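Local coordinates for 70 kDa protein (Xanthomonas sp., PDB 4B2N) that cleaves rubber (latex) oxidatively as a processive dioxygenase that carries two covalently bound c-type hemes, at residues L16-D20 and Y397-H401; V43-V49 and D410-V416; I120-W124 and D224-T228; I593-M599 and Q613-I618. All blocks are in the same frame, centred on the assembly; numbering follows the deposited sequence.

Contact 1: L16-D20 and Y397-H401; sequences LPLLD and YSPRH
The N-terminal segment L16-D20 lies across the first turn of helix 399-402, a few residues after the CXXCH heme-attachment motif of the second heme c. R400 and P17 make the central link: R400 N donates to P17 O at 3.0 Å. The side chain of R400 then reaches back to the same segment. Its CG stands anti to the backbone N (chi1 -176°), and the bend at chi3 brings NE to L16 O at 2.9 Å, with an N-H...O angle of 167°. L16 O lies in the guanidinium plane, and NH2 adds a weak second bond. L18 covers one face of that guanidinium, its CG 3.7 Å from R400 CZ. L18 CD2 also meets the edge of the H401 ring, 3.6 Å from CE1. The P399 ring touches both P17 and D20; P17 CG and P399 CG are 3.9 Å apart, and the two proline side chains cross at about a right angle. S398 holds the N-cap position, and its OG hydrogen-bonds H401 ND1 at 2.8 Å. One water donates to both D20 OD2 and Y397 O, while K414 forms a salt bridge with D20. H401 NE2 is held by E369. The side chain of Y397 packs near H394, an axial ligand of the second heme iron together with H641. This is an N-terminal loop laid over a helix that follows a CXXCH motif, beside a c-type heme site.

Contact 2: V43-V49 and D410-V416; sequences VDPRSLV and DPRLKGV
L48 meets R412 because CG of each stands anti to its own carbonyl carbon (chi1 -61° and -66°) and the R412 chain bends at chi3. The bend turns the guanidinium under the leucine. L48 CD1 sits over the centre of one guanidinium face, 3.6 Å from R412 CZ, and the two side chains cross at about a right angle. V43 CG2 comes obliquely to the same group. The guanidinium is kept in place from its own segment. R412 grips the D410 carboxylate side-on: NE goes to OD1, and NH2 goes to OD2 at 2.9 Å. Both oxygens use their syn lone pairs. The backbone N of R412 also donates to D410 OD1, 2.9 Å away, which makes an Asx turn. D44 and R46 form a similar side-on pair and Asx turn, though R46 NH2 reaches D44 OD2 from above the carboxylate plane.

The rest is van der Waals packing, partly against backbone carbonyls. The P45 ring rests on the backbone of R412, with P45 CB 3.1 Å from R412 O. L413 CD2 lies 3.4 Å from P45 O and 3.7 Å from V49 CG2. V49 and V416 meet tip to tip, CG2 to CG1, at 3.9 Å. The type II turn from L413 to V416 carries the L413 and V416 side chains. R46 lies close to R294 and K297, which bind the first heme c. Each arginine is paired with an aspartate of its own segment, which probably offsets much of its charge; hydrocarbon packing and one covered guanidinium face join the two segments.

Contact 3: I120-W124 and D224-T228; sequences IFLQW and DMFRT
I120 starts the contact, pushing its CD1 at helix 218-226. That methyl lies 3.7 Å from M225 SD and 4.1 Å from D224 CB, and I120 crosses both side chains at about a right angle. Q123, one turn further on, has the largest share of the contact. Its side chain is bent at chi2 (65°), which lays CG against D224 O at 3.7 Å and R227 CB at 3.9 Å. The amide end then reaches T228, with Q123 OE1 3.7 Å from T228 CG2. The backbone of Q123 supplies the polar link: R227 NH2 donates to Q123 O at 3.1 Å, with an N-H...O angle of 146°. Q123 O lies in the guanidinium plane. The same NH2 also forms a salt bridge with D224 OD1, so one nitrogen joins D224 to the facing turn. W124 closes the segment. The edge of its indole meets the D224 carboxylate, CD1 to OD2 at 3.5 Å, with the planes 48° apart. D224 OD2 has its own partners in R140 and Y141, and W124 NE1 donates to the Y141 hydroxyl. Helix 133-141 thus has polar links to both segments. On the helix side, T228 OG1 donates to M225 O and steadies the chain there. The arrangement is that of helix 218-226 and the residues after it packed against a turn of helical conformation, with R227 bonded to both.

Contact 4: I593-M599 and Q613-I618; sequences IDILYSM and QSPPPI
Y597 lays one face of its ring over P615 and P616. P616 CD stands 3.7 Å from the ring centroid and 19° off its normal, and P615 CA stands 3.9 Å from it. Both are CH-pi contacts to the same face, each offset toward the rim. CG of Y597 is anti to the backbone N (chi1 -169°), and this carries the ring out from the end of helix 593-596 to the proline-rich segment. Its hydroxyl donates to Q613 O at 2.7 Å. That bond fixes the far end of the ring while the prolines hold its face. The Q613 side chain slides past the ring in the opposite direction, and its amide plane is 81° from the ring plane. A water donates to Q613 OE1 and I593 O, tying the glutamine to the helix.

M599 and I593 extend the apolar contact on either side of the tyrosine along the chain. M599 CE is 3.5 Å from P615 CG, and I593 CG2 is 4.0 Å from P616 CB. Further along, D594 CB meets I618 CG1 at 3.7 Å. The carboxylate of D594 is held by T592 and by a salt bridge to R626. W242 meets the Y597 ring edge-to-face. The prolines supply no N-H, and their backbone stays extended across the helix end. This is aromatic-proline CH-pi packing: a tyrosine just after a short helix packs on the first two residues of a Pro-Pro-Pro run whose backbone angles are near those of polyproline II.

How the contacts relate
The contacts form two pairs on opposite sides of the chain's centre. Contacts 1 and 2 are partly buried and bring N-terminal loops onto the chain that follows the second heme-attachment motif. They touch directly, through a salt bridge of D20 OD2 to K414 NZ at 2.7 Å, and their segments alternate along the sequence. Contacts 3 and 4 are buried and follow in series. They meet near helix 218-226: F226 and the following R227 pack on S614, P615 and P617. Backbone carbonyls take arginine donors in contacts 1 and 3, and a tyrosine hydroxyl in contact 4. In contact 2 the arginine-aspartate pairs stay within their segments, and the segments meet by van der Waals packing.

Contact 1: L16-D20 and Y397-H401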
loop_
_atom_site.group_PDB
_atom_site.type_symbol
_atom_site.label_atom_id
_atom_site.label_comp_id
_atom_site.label_asym_id
_atom_site.label_seq_id
_atom_site.Cartn_x
_atom_site.Cartn_y
_atom_site.Cartn_z
ATOM N N LEU A 16 -3.047 25.434 -25.365
ATOM C CA LEU A 16 -3.149 24.842 -23.981
ATOM C C LEU A 16 -1.905 24.891 -23.087
ATOM O O LEU A 16 -0.775 24.838 -23.595
ATOM C CB LEU A 16 -3.562 23.384 -24.118
ATOM C CG LEU A 16 -5.025 22.958 -24.224
ATOM C CD1 LEU A 16 -5.975 23.725 -23.300
ATOM C CD2 LEU A 16 -5.439 23.063 -25.674
ATOM N N PRO A 17 -2.088 24.948 -21.737
ATOM C CA PRO A 17 -0.905 24.983 -20.885
ATOM C C PRO A 17 -0.095 23.676 -20.816
ATOM O O PRO A 17 -0.608 22.583 -21.111
ATOM C CB PRO A 17 -1.484 25.303 -19.492
ATOM C CG PRO A 17 -2.858 24.720 -19.540
ATOM C CD PRO A 17 -3.335 24.983 -20.949
ATOM N N LEU A 18 1.169 23.807 -20.434
ATOM C CA LEU A 18 2.024 22.655 -20.140
ATOM C C LEU A 18 1.794 22.259 -18.662
ATOM O O LEU A 18 1.699 21.077 -18.334
ATOM C CB LEU A 18 3.516 22.999 -20.387
ATOM C CG LEU A 18 4.032 23.103 -21.823
ATOM C CD1 LEU A 18 5.402 23.734 -21.899
ATOM C CD2 LEU A 18 4.020 21.775 -22.566
ATOM N N LEU A 19 1.700 23.242 -17.779
ATOM C CA LEU A 19 1.593 22.961 -16.342
ATOM C C LEU A 19 0.121 22.755 -16.021
ATOM O O LEU A 19 -0.768 23.213 -16.754
ATOM C CB LEU A 19 2.153 24.129 -15.538
ATOM C CG LEU A 19 3.638 24.376 -15.773
ATOM C CD1 LEU A 19 4.152 25.430 -14.795
ATOM C CD2 LEU A 19 4.479 23.102 -15.699
ATOM N N ASP A 20 -0.155 22.034 -14.950
ATOM C CA ASP A 20 -1.490 21.834 -14.528
ATOM C C ASP A 20 -1.488 21.611 -13.007
ATOM O O ASP A 20 -1.750 20.495 -12.550
ATOM C CB ASP A 20 -1.986 20.561 -15.185
ATOM C CG ASP A 20 -3.443 20.236 -14.831
ATOM O OD1 ASP A 20 -4.174 21.088 -14.371
ATOM O OD2 ASP A 20 -3.908 19.145 -15.072
ATOM N N TYR A 397 0.385 14.251 -18.327
ATOM C CA TYR A 397 -0.109 15.197 -17.337
ATOM C C TYR A 397 -0.452 16.536 -17.945
ATOM O O TYR A 397 -1.320 17.201 -17.443
ATOM C CB TYR A 397 0.878 15.423 -16.172
ATOM C CG TYR A 397 1.112 14.167 -15.381
ATOM C CD1 TYR A 397 0.051 13.444 -14.879
ATOM C CD2 TYR A 397 2.393 13.682 -15.195
ATOM C CE1 TYR A 397 0.260 12.234 -14.198
ATOM C CE2 TYR A 397 2.640 12.472 -14.566
ATOM C CZ TYR A 397 1.573 11.763 -14.043
ATOM O OH TYR A 397 1.832 10.581 -13.412
ATOM N N SER A 398 0.288 16.940 -18.966
ATOM C CA SER A 398 0.223 18.275 -19.536
ATOM C C SER A 398 -1.069 18.387 -20.360
ATOM O O SER A 398 -1.305 17.523 -21.257
ATOM C CB SER A 398 1.467 18.478 -20.405
ATOM O OG SER A 398 1.172 19.178 -21.593
ATOM N N PRO A 399 -1.930 19.392 -20.039
ATOM C CA PRO A 399 -3.178 19.493 -20.803
ATOM C C PRO A 399 -2.910 19.617 -22.306
ATOM O O PRO A 399 -3.660 19.114 -23.119
ATOM C CB PRO A 399 -3.791 20.796 -20.271
ATOM C CG PRO A 399 -3.286 20.881 -18.864
ATOM C CD PRO A 399 -1.846 20.435 -18.999
ATOM N N ARG A 400 -1.816 20.281 -22.644
ATOM C CA ARG A 400 -1.455 20.447 -24.062
ATOM C C ARG A 400 -1.197 19.096 -24.738
ATOM O O ARG A 400 -1.721 18.840 -25.803
ATOM C CB ARG A 400 -0.258 21.367 -24.209
ATOM C CG ARG A 400 0.101 21.661 -25.662
ATOM C CD ARG A 400 1.422 22.417 -25.823
ATOM N NE ARG A 400 1.449 23.664 -25.071
ATOM C CZ ARG A 400 2.513 24.455 -24.948
ATOM N NH1 ARG A 400 3.673 24.156 -25.545
ATOM N NH2 ARG A 400 2.427 25.545 -24.206
ATOM N N HIS A 401 -0.435 18.216 -24.087
ATOM C CA HIS A 401 -0.175 16.921 -24.652
ATOM C C HIS A 401 -1.382 16.049 -24.514
ATOM O O HIS A 401 -1.617 15.195 -25.373
ATOM C CB HIS A 401 1.037 16.332 -23.982
ATOM C CG HIS A 401 2.301 17.059 -24.330
ATOM N ND1 HIS A 401 2.668 18.218 -23.735
ATOM C CD2 HIS A 401 3.280 16.773 -25.252
ATOM C CE1 HIS A 401 3.823 18.636 -24.238
ATOM N NE2 HIS A 401 4.193 17.783 -25.187
HETATM O O HOH W 1 -2.360 16.957 -15.204
#

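Contact 2: V43-V49 and D410-V416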
loop_
_atom_site.group_PDB
_atom_site.type_symbol
_atom_site.label_atom_id
_atom_site.label_comp_id
_atom_site.label_asym_id
_atom_site.label_seq_id
_atom_site.Cartn_x
_atom_site.Cartn_y
_atom_site.Cartn_z
ATOM N N VAL A 43 -17.707 10.809 -15.406
ATOM C CA VAL A 43 -17.152 9.539 -15.860
ATOM C C VAL A 43 -15.868 9.332 -15.040
ATOM O O VAL A 43 -15.129 10.283 -14.768
ATOM C CB VAL A 43 -16.839 9.574 -17.397
ATOM C CG1 VAL A 43 -15.883 8.469 -17.783
ATOM C CG2 VAL A 43 -18.127 9.443 -18.244
ATOM N N ASP A 44 -15.610 8.101 -14.627
ATOM C CA ASP A 44 -14.347 7.784 -13.907
ATOM C C ASP A 44 -13.382 7.440 -15.017
ATOM O O ASP A 44 -13.565 6.447 -15.658
ATOM C CB ASP A 44 -14.585 6.568 -13.019
ATOM C CG ASP A 44 -13.306 5.956 -12.456
ATOM O OD1 ASP A 44 -12.217 6.585 -12.615
ATOM O OD2 ASP A 44 -13.386 4.779 -11.971
ATOM N N PRO A 45 -12.371 8.288 -15.285
ATOM C CA PRO A 45 -11.570 7.991 -16.455
ATOM C C PRO A 45 -10.840 6.642 -16.492
ATOM O O PRO A 45 -10.510 6.143 -17.601
ATOM C CB PRO A 45 -10.582 9.156 -16.522
ATOM C CG PRO A 45 -11.342 10.282 -15.824
ATOM C CD PRO A 45 -11.971 9.553 -14.652
ATOM N N ARG A 46 -10.508 6.096 -15.305
ATOM C CA ARG A 46 -9.965 4.746 -15.214
ATOM C C ARG A 46 -10.849 3.757 -15.941
ATOM O O ARG A 46 -10.336 2.785 -16.464
ATOM C CB ARG A 46 -9.885 4.341 -13.726
ATOM C CG ARG A 46 -8.990 5.320 -12.978
ATOM C CD ARG A 46 -8.930 5.010 -11.501
ATOM N NE ARG A 46 -10.313 4.863 -10.996
ATOM C CZ ARG A 46 -10.640 4.218 -9.895
ATOM N NH1 ARG A 46 -9.682 3.701 -9.140
ATOM N NH2 ARG A 46 -11.925 4.026 -9.641
ATOM N N SER A 47 -12.160 3.994 -16.000
ATOM C CA SER A 47 -13.072 2.991 -16.512
ATOM C C SER A 47 -13.042 3.080 -18.049
ATOM O O SER A 47 -13.534 2.178 -18.721
ATOM C CB SER A 47 -14.502 3.218 -15.995
ATOM O OG SER A 47 -14.968 4.461 -16.540
ATOM N N LEU A 48 -12.395 4.115 -18.587
ATOM C CA LEU A 48 -12.277 4.241 -20.047
ATOM C C LEU A 48 -11.149 3.374 -20.582
ATOM O O LEU A 48 -10.996 3.206 -21.819
ATOM C CB LEU A 48 -12.068 5.711 -20.458
ATOM C CG LEU A 48 -13.229 6.638 -20.043
ATOM C CD1 LEU A 48 -12.766 8.042 -20.315
ATOM C CD2 LEU A 48 -14.565 6.409 -20.745
ATOM N N VAL A 49 -10.310 2.854 -19.689
ATOM C CA VAL A 49 -9.083 2.153 -20.141
ATOM C C VAL A 49 -9.383 0.671 -20.362
ATOM O O VAL A 49 -9.148 -0.179 -19.511
ATOM C CB VAL A 49 -7.898 2.393 -19.194
ATOM C CG1 VAL A 49 -6.640 1.735 -19.703
ATOM C CG2 VAL A 49 -7.714 3.915 -18.969
ATOM N N ASP A 410 -7.412 10.348 -25.676
ATOM C CA ASP A 410 -8.631 10.961 -25.144
ATOM C C ASP A 410 -8.216 11.887 -24.015
ATOM O O ASP A 410 -7.532 11.429 -23.095
ATOM C CB ASP A 410 -9.530 9.822 -24.671
ATOM C CG ASP A 410 -10.851 10.300 -24.087
ATOM O OD1 ASP A 410 -11.016 11.449 -23.623
ATOM O OD2 ASP A 410 -11.753 9.467 -24.018
ATOM N N PRO A 411 -8.592 13.190 -24.071
ATOM C CA PRO A 411 -8.111 14.185 -23.085
ATOM C C PRO A 411 -8.570 13.824 -21.678
ATOM O O PRO A 411 -7.909 14.206 -20.740
ATOM C CB PRO A 411 -8.734 15.527 -23.562
ATOM C CG PRO A 411 -9.227 15.237 -24.934
ATOM C CD PRO A 411 -9.528 13.790 -25.060
ATOM N N ARG A 412 -9.649 13.025 -21.543
ATOM C CA ARG A 412 -10.132 12.583 -20.217
ATOM C C ARG A 412 -9.183 11.617 -19.493
ATOM O O ARG A 412 -9.349 11.378 -18.290
ATOM C CB ARG A 412 -11.501 11.914 -20.320
ATOM C CG ARG A 412 -12.562 12.896 -20.760
ATOM C CD ARG A 412 -13.901 12.190 -20.991
ATOM N NE ARG A 412 -13.809 11.156 -22.027
ATOM C CZ ARG A 412 -14.756 10.277 -22.291
ATOM N NH1 ARG A 412 -15.914 10.317 -21.609
ATOM N NH2 ARG A 412 -14.573 9.358 -23.233
ATOM N N LEU A 413 -8.175 11.136 -20.206
ATOM C CA LEU A 413 -7.219 10.156 -19.700
ATOM C C LEU A 413 -5.939 10.834 -19.140
ATOM O O LEU A 413 -4.939 10.169 -18.816
ATOM C CB LEU A 413 -6.891 9.135 -20.797
ATOM C CG LEU A 413 -8.028 8.240 -21.271
ATOM C CD1 LEU A 413 -7.508 7.301 -22.373
ATOM C CD2 LEU A 413 -8.448 7.375 -20.077
ATOM N N LYS A 414 -5.985 12.163 -19.015
ATOM C CA LYS A 414 -4.875 12.898 -18.479
ATOM C C LYS A 414 -4.548 12.314 -17.114
ATOM O O LYS A 414 -5.454 12.149 -16.276
ATOM C CB LYS A 414 -5.309 14.329 -18.273
ATOM C CG LYS A 414 -4.239 15.267 -17.740
ATOM C CD LYS A 414 -4.722 16.711 -17.865
ATOM C CE LYS A 414 -6.085 16.844 -17.204
ATOM N NZ LYS A 414 -5.994 18.095 -16.428
ATOM N N GLY A 415 -3.276 12.035 -16.878
ATOM C CA GLY A 415 -2.840 11.532 -15.567
ATOM C C GLY A 415 -3.138 10.066 -15.203
ATOM O O GLY A 415 -2.640 9.579 -14.199
ATOM N N VAL A 416 -3.890 9.354 -16.038
ATOM C CA VAL A 416 -4.150 7.900 -15.773
ATOM C C VAL A 416 -2.846 7.089 -15.811
ATOM O O VAL A 416 -2.041 7.243 -16.735
ATOM C CB VAL A 416 -5.212 7.269 -16.725
ATOM C CG1 VAL A 416 -5.302 5.753 -16.552
ATOM C CG2 VAL A 416 -6.578 7.887 -16.477
#

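Contact 3: I120-W124 and D224-T228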
loop_
_atom_site.group_PDB
_atom_site.type_symbol
_atom_site.label_atom_id
_atom_site.label_comp_id
_atom_site.label_asym_id
_atom_site.label_seq_id
_atom_site.Cartn_x
_atom_site.Cartn_y
_atom_site.Cartn_z
ATOM N N ILE A 120 2.331 -0.266 27.735
ATOM C CA ILE A 120 3.317 -0.874 26.836
ATOM C C ILE A 120 4.724 -0.292 27.023
ATOM O O ILE A 120 5.645 -0.856 26.523
ATOM C CB ILE A 120 2.919 -0.671 25.319
ATOM C CG1 ILE A 120 3.578 -1.735 24.411
ATOM C CG2 ILE A 120 3.113 0.784 24.884
ATOM C CD1 ILE A 120 2.707 -1.940 23.193
ATOM N N PHE A 121 4.909 0.853 27.653
ATOM C CA PHE A 121 6.296 1.294 28.005
ATOM C C PHE A 121 7.007 0.160 28.792
ATOM O O PHE A 121 8.230 0.102 28.790
ATOM C CB PHE A 121 6.312 2.599 28.850
ATOM C CG PHE A 121 5.490 2.536 30.091
ATOM C CD1 PHE A 121 6.058 2.076 31.293
ATOM C CD2 PHE A 121 4.130 2.945 30.067
ATOM C CE1 PHE A 121 5.281 2.030 32.425
ATOM C CE2 PHE A 121 3.344 2.870 31.200
ATOM C CZ PHE A 121 3.900 2.389 32.375
ATOM N N LEU A 122 6.254 -0.686 29.535
ATOM C CA LEU A 122 6.910 -1.816 30.248
ATOM C C LEU A 122 7.676 -2.652 29.264
ATOM O O LEU A 122 8.816 -3.039 29.545
ATOM C CB LEU A 122 5.940 -2.711 31.025
ATOM C CG LEU A 122 5.284 -2.001 32.196
ATOM C CD1 LEU A 122 4.180 -2.892 32.770
ATOM C CD2 LEU A 122 6.343 -1.591 33.253
ATOM N N GLN A 123 7.072 -2.924 28.091
ATOM C CA GLN A 123 7.705 -3.721 27.054
ATOM C C GLN A 123 8.865 -3.005 26.389
ATOM O O GLN A 123 9.699 -3.613 25.707
ATOM C CB GLN A 123 6.660 -4.145 25.960
ATOM C CG GLN A 123 5.826 -5.365 26.437
ATOM C CD GLN A 123 4.956 -5.049 27.633
ATOM O OE1 GLN A 123 4.265 -3.987 27.705
ATOM N NE2 GLN A 123 5.011 -5.947 28.632
ATOM N N TRP A 124 8.918 -1.691 26.528
ATOM C CA TRP A 124 10.103 -0.965 25.990
ATOM C C TRP A 124 11.240 -1.028 27.000
ATOM O O TRP A 124 12.324 -0.546 26.720
ATOM C CB TRP A 124 9.799 0.508 25.869
ATOM C CG TRP A 124 8.596 0.888 25.045
ATOM C CD1 TRP A 124 7.894 0.099 24.138
ATOM C CD2 TRP A 124 7.921 2.161 25.060
ATOM N NE1 TRP A 124 6.848 0.762 23.615
ATOM C CE2 TRP A 124 6.815 2.040 24.103
ATOM C CE3 TRP A 124 8.116 3.359 25.731
ATOM C CZ2 TRP A 124 5.941 3.095 23.836
ATOM C CZ3 TRP A 124 7.194 4.405 25.505
ATOM C CH2 TRP A 124 6.163 4.291 24.543
ATOM N N ASP A 224 6.441 -5.881 20.266
ATOM C CA ASP A 224 6.012 -5.342 21.559
ATOM C C ASP A 224 4.666 -5.922 21.973
ATOM O O ASP A 224 4.484 -6.341 23.132
ATOM C CB ASP A 224 5.954 -3.809 21.620
ATOM C CG ASP A 224 7.337 -3.155 21.477
ATOM O OD1 ASP A 224 8.391 -3.839 21.574
ATOM O OD2 ASP A 224 7.348 -1.928 21.301
ATOM N N MET A 225 3.693 -5.865 21.064
ATOM C CA MET A 225 2.304 -6.228 21.434
ATOM C C MET A 225 2.216 -7.699 21.851
ATOM O O MET A 225 1.427 -8.074 22.771
ATOM C CB MET A 225 1.394 -5.983 20.210
ATOM C CG MET A 225 1.255 -4.532 19.852
ATOM S SD MET A 225 0.298 -3.777 21.112
ATOM C CE MET A 225 -0.517 -2.526 20.132
ATOM N N PHE A 226 3.055 -8.492 21.209
ATOM C CA PHE A 226 3.070 -9.940 21.402
ATOM C C PHE A 226 3.402 -10.231 22.868
ATOM O O PHE A 226 2.929 -11.234 23.398
ATOM C CB PHE A 226 4.047 -10.698 20.447
ATOM C CG PHE A 226 4.194 -12.178 20.825
ATOM C CD1 PHE A 226 3.132 -13.047 20.628
ATOM C CD2 PHE A 226 5.354 -12.674 21.434
ATOM C CE1 PHE A 226 3.228 -14.388 21.011
ATOM C CE2 PHE A 226 5.436 -14.006 21.841
ATOM C CZ PHE A 226 4.388 -14.856 21.620
ATOM N N ARG A 227 4.186 -9.350 23.513
ATOM C CA ARG A 227 4.631 -9.593 24.899
ATOM C C ARG A 227 3.664 -9.030 25.918
ATOM O O ARG A 227 3.932 -9.067 27.096
ATOM C CB ARG A 227 6.024 -9.009 25.158
ATOM C CG ARG A 227 7.102 -9.608 24.244
ATOM C CD ARG A 227 8.512 -9.295 24.745
ATOM N NE ARG A 227 8.843 -7.884 24.710
ATOM C CZ ARG A 227 9.094 -7.183 23.591
ATOM N NH1 ARG A 227 9.043 -7.726 22.359
ATOM N NH2 ARG A 227 9.397 -5.907 23.698
ATOM N N THR A 228 2.547 -8.447 25.470
ATOM C CA THR A 228 1.521 -8.048 26.390
ATOM C C THR A 228 0.523 -9.180 26.726
ATOM O O THR A 228 0.530 -10.230 26.068
ATOM C CB THR A 228 0.745 -6.805 25.846
ATOM O OG1 THR A 228 -0.095 -7.193 24.743
ATOM C CG2 THR A 228 1.720 -5.624 25.511
#

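Contact 4: I593-M599 and Q613-I618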
loop_
_atom_site.group_PDB
_atom_site.type_symbol
_atom_site.label_atom_id
_atom_site.label_comp_id
_atom_site.label_asym_id
_atom_site.label_seq_id
_atom_site.Cartn_x
_atom_site.Cartn_y
_atom_site.Cartn_z
ATOM N N ILE A 593 17.611 -12.141 13.717
ATOM C CA ILE A 593 16.339 -12.828 13.893
ATOM C C ILE A 593 15.097 -11.938 13.618
ATOM O O ILE A 593 14.113 -12.408 13.102
ATOM C CB ILE A 593 16.304 -13.445 15.290
ATOM C CG1 ILE A 593 15.206 -14.494 15.366
ATOM C CG2 ILE A 593 16.240 -12.390 16.400
ATOM C CD1 ILE A 593 15.191 -15.158 16.741
ATOM N N ASP A 594 15.161 -10.654 13.966
ATOM C CA ASP A 594 14.073 -9.725 13.736
ATOM C C ASP A 594 13.918 -9.435 12.209
ATOM O O ASP A 594 12.870 -9.035 11.761
ATOM C CB ASP A 594 14.336 -8.410 14.465
ATOM C CG ASP A 594 15.548 -7.704 13.946
ATOM O OD1 ASP A 594 16.655 -8.307 14.002
ATOM O OD2 ASP A 594 15.432 -6.561 13.445
ATOM N N ILE A 595 14.975 -9.628 11.427
ATOM C CA ILE A 595 14.855 -9.371 10.001
ATOM C C ILE A 595 14.294 -10.617 9.285
ATOM O O ILE A 595 13.558 -10.509 8.294
ATOM C CB ILE A 595 16.212 -8.957 9.390
ATOM C CG1 ILE A 595 16.637 -7.599 9.910
ATOM C CG2 ILE A 595 16.156 -8.969 7.871
ATOM C CD1 ILE A 595 18.057 -7.189 9.462
ATOM N N LEU A 596 14.660 -11.789 9.778
ATOM C CA LEU A 596 14.232 -13.040 9.185
ATOM C C LEU A 596 12.819 -13.434 9.573
ATOM O O LEU A 596 12.242 -14.228 8.912
ATOM C CB LEU A 596 15.187 -14.165 9.552
ATOM C CG LEU A 596 16.623 -13.960 9.065
ATOM C CD1 LEU A 596 17.470 -15.086 9.637
ATOM C CD2 LEU A 596 16.728 -13.931 7.534
ATOM N N TYR A 597 12.260 -12.884 10.645
ATOM C CA TYR A 597 10.967 -13.397 11.084
ATOM C C TYR A 597 9.792 -13.098 10.143
ATOM O O TYR A 597 9.654 -11.983 9.645
ATOM C CB TYR A 597 10.630 -12.886 12.463
ATOM C CG TYR A 597 9.446 -13.578 13.097
ATOM C CD1 TYR A 597 9.555 -14.908 13.576
ATOM C CD2 TYR A 597 8.203 -12.914 13.221
ATOM C CE1 TYR A 597 8.505 -15.556 14.144
ATOM C CE2 TYR A 597 7.132 -13.568 13.784
ATOM C CZ TYR A 597 7.280 -14.893 14.251
ATOM O OH TYR A 597 6.221 -15.490 14.850
ATOM N N SER A 598 8.901 -14.092 9.985
ATOM C CA SER A 598 7.671 -13.908 9.221
ATOM C C SER A 598 6.551 -14.323 10.122
ATOM O O SER A 598 6.383 -15.529 10.400
ATOM C CB SER A 598 7.643 -14.822 8.043
ATOM O OG SER A 598 6.354 -14.779 7.422
ATOM N N MET A 599 5.761 -13.349 10.564
ATOM C CA MET A 599 4.571 -13.670 11.361
ATOM C C MET A 599 3.621 -14.547 10.524
ATOM O O MET A 599 3.048 -15.477 11.022
ATOM C CB MET A 599 3.932 -12.384 11.799
ATOM C CG MET A 599 2.745 -12.590 12.663
ATOM S SD MET A 599 3.210 -12.943 14.341
ATOM C CE MET A 599 3.627 -11.307 14.831
ATOM N N GLN A 613 7.444 -20.687 15.365
ATOM C CA GLN A 613 8.368 -19.834 16.137
ATOM C C GLN A 613 7.557 -18.546 16.513
ATOM O O GLN A 613 6.862 -17.943 15.664
ATOM C CB GLN A 613 9.585 -19.565 15.163
ATOM C CG GLN A 613 10.697 -18.603 15.589
ATOM C CD GLN A 613 11.552 -17.974 14.437
ATOM O OE1 GLN A 613 12.333 -16.988 14.655
ATOM N NE2 GLN A 613 11.417 -18.525 13.214
ATOM N N SER A 614 7.560 -18.173 17.779
ATOM C CA SER A 614 6.847 -16.988 18.192
ATOM C C SER A 614 7.702 -15.751 17.885
ATOM O O SER A 614 8.922 -15.882 17.711
ATOM C CB SER A 614 6.631 -17.079 19.685
ATOM O OG SER A 614 5.642 -18.075 19.899
ATOM N N PRO A 615 7.075 -14.567 17.833
ATOM C CA PRO A 615 7.810 -13.370 17.444
ATOM C C PRO A 615 8.982 -13.116 18.392
ATOM O O PRO A 615 8.879 -13.265 19.634
ATOM C CB PRO A 615 6.753 -12.246 17.532
ATOM C CG PRO A 615 5.433 -12.959 17.353
ATOM C CD PRO A 615 5.627 -14.308 18.014
ATOM N N PRO A 616 10.122 -12.869 17.828
ATOM C CA PRO A 616 11.304 -12.540 18.643
ATOM C C PRO A 616 11.061 -11.168 19.345
ATOM O O PRO A 616 10.528 -10.267 18.696
ATOM C CB PRO A 616 12.419 -12.391 17.599
ATOM C CG PRO A 616 11.701 -12.097 16.335
ATOM C CD PRO A 616 10.388 -12.833 16.388
ATOM N N PRO A 617 11.474 -11.014 20.619
ATOM C CA PRO A 617 11.523 -9.704 21.179
ATOM C C PRO A 617 12.591 -8.894 20.410
ATOM O O PRO A 617 13.759 -9.244 20.411
ATOM C CB PRO A 617 11.901 -9.968 22.656
ATOM C CG PRO A 617 12.712 -11.241 22.645
ATOM C CD PRO A 617 12.044 -12.045 21.526
ATOM N N ILE A 618 12.185 -7.825 19.740
ATOM C CA ILE A 618 13.154 -7.054 18.956
ATOM C C ILE A 618 13.997 -6.173 19.896
ATOM O O ILE A 618 13.440 -5.424 20.677
ATOM C CB ILE A 618 12.437 -6.231 17.881
ATOM C CG1 ILE A 618 11.777 -7.175 16.873
ATOM C CG2 ILE A 618 13.452 -5.306 17.234
ATOM C CD1 ILE A 618 11.060 -6.474 15.732
HETATM O O HOH W 2 13.411 -15.209 12.641
#